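PDB 1O8P: putatuve endo-xylanase from Clostridium stercorarium, which probably binds xylan, and perhaps cellulose, through this family 6 carbohydrate-binding module, a calcium-containing beta-sandwich domain of an enzyme thought to hydrolyse xylan. Local coordinates for residues A[91-94]-A[100-103]. Sequence-based numbering, arbitrary orientation.
Sequences VRLG and LLGT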
loop_
_atom_site.group_PDB
_atom_site.type_symbol
_atom_site.label_atom_id
_atom_site.label_comp_id
_atom_site.label_asym_id
_atom_site.label_seq_id
_atom_site.Cartn_x
_atom_site.Cartn_y
_atom_site.Cartn_z
ATOM N N VAL A 91 4.306 -5.754 -2.346
ATOM C CA VAL A 91 3.588 -5.112 -3.438
ATOM C C VAL A 91 3.547 -6.111 -4.599
ATOM O O VAL A 91 4.585 -6.458 -5.154
ATOM C CB VAL A 91 4.226 -3.735 -3.855
ATOM C CG1 VAL A 91 3.336 -3.056 -4.896
ATOM C CG2 VAL A 91 4.411 -2.816 -2.631
ATOM N N ARG A 92 2.349 -6.591 -4.925
ATOM C CA ARG A 92 2.167 -7.690 -5.871
ATOM C C ARG A 92 1.169 -7.350 -6.969
ATOM O O ARG A 92 0.345 -6.439 -6.810
ATOM C CB ARG A 92 1.638 -8.934 -5.160
ATOM C CG ARG A 92 2.491 -9.481 -4.064
ATOM C CD ARG A 92 2.185 -10.888 -3.874
ATOM N NE ARG A 92 3.132 -11.587 -3.047
ATOM C CZ ARG A 92 3.865 -12.606 -3.447
ATOM N NH1 ARG A 92 3.806 -13.048 -4.691
ATOM N NH2 ARG A 92 4.687 -13.169 -2.593
ATOM N N LEU A 93 1.238 -8.092 -8.082
ATOM C CA LEU A 93 0.259 -7.958 -9.156
ATOM C C LEU A 93 -0.935 -8.932 -9.005
ATOM O O LEU A 93 -0.742 -10.117 -8.737
ATOM C CB LEU A 93 0.921 -8.231 -10.486
ATOM C CG LEU A 93 1.971 -7.237 -10.968
ATOM C CD1 LEU A 93 2.469 -7.699 -12.320
ATOM C CD2 LEU A 93 1.409 -5.785 -11.003
ATOM N N GLY A 94 -2.162 -8.425 -9.165
ATOM C CA GLY A 94 -3.295 -9.308 -9.429
ATOM C C GLY A 94 -3.890 -9.895 -8.170
ATOM O O GLY A 94 -5.052 -9.662 -7.893
ATOM N N LEU A 100 5.534 -10.691 -7.319
ATOM C CA LEU A 100 6.071 -9.790 -6.302
ATOM C C LEU A 100 6.894 -8.706 -6.990
ATOM O O LEU A 100 7.881 -9.010 -7.653
ATOM C CB LEU A 100 6.927 -10.576 -5.292
ATOM C CG LEU A 100 7.547 -9.742 -4.139
ATOM C CD1 LEU A 100 6.497 -9.104 -3.226
ATOM C CD2 LEU A 100 8.558 -10.620 -3.360
ATOM N N LEU A 101 6.460 -7.454 -6.881
ATOM C CA LEU A 101 7.161 -6.323 -7.508
ATOM C C LEU A 101 8.231 -5.785 -6.597
ATOM O O LEU A 101 9.240 -5.252 -7.053
ATOM C CB LEU A 101 6.195 -5.165 -7.809
ATOM C CG LEU A 101 4.989 -5.531 -8.672
ATOM C CD1 LEU A 101 4.109 -4.284 -8.887
ATOM C CD2 LEU A 101 5.516 -6.093 -9.967
ATOM N N GLY A 102 7.981 -5.880 -5.296
ATOM C CA GLY A 102 8.923 -5.347 -4.331
ATOM C C GLY A 102 8.371 -5.491 -2.932
ATOM O O GLY A 102 7.183 -5.812 -2.749
ATOM N N THR A 103 9.236 -5.210 -1.960
ATOM C CA THR A 103 8.862 -5.270 -0.569
ATOM C C THR A 103 9.283 -3.998 0.137
ATOM O O THR A 103 10.462 -3.626 0.104
ATOM C CB THR A 103 9.550 -6.514 0.101
ATOM O OG1 THR A 103 9.142 -7.680 -0.598
ATOM C CG2 THR A 103 9.033 -6.759 1.501
#
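Val91 O is gripped by two backbone N-H groups of the strand opposite. Leu101 N donates the short bond to Val91 O, 2.7 Å. Gly102 N adds a weak, longer one to the same Val91 O, 3.4 Å. Val91 N in turn donates to Gly102 O at 2.9 Å, with an N-H...O angle of 163°. Leu101 and Gly102 thus both face Val91, which defines a classic beta bulge in the antiparallel hairpin of strands 87-93 and 100-106. The register moves by one residue, and Arg92 pairs with Leu100 as a non-hydrogen-bonded pair.

On the Arg92 and Leu100 side, Leu100 CB lies over one face of the Arg92 guanidinium, 4.0 Å from its plane and nearer the border of the group than its middle. The nearly extended Arg92 chain passes Leu100 CD1 on its way there. The guanidinium is held by Gly98 O through NH1 and by Gln90 OE1 through NE.

Leu101 turns toward strand 87-93. Its CB sits 3.4 Å from Val91 O, and its CD1 meets Leu93 CD2 at 3.7 Å; the two leucine side chains run roughly perpendicular to each other. CG of Leu101 stands beside its own backbone N (chi1 -56°), which brings the methyls to Leu93. Ile131 and Ile122 also touch Leu101. The bulge therefore gives the carbonyl of the buried Val91 one short bond and one weak one, while its leucine packs against strands 128-135 and 116-125 of the beta-sandwich.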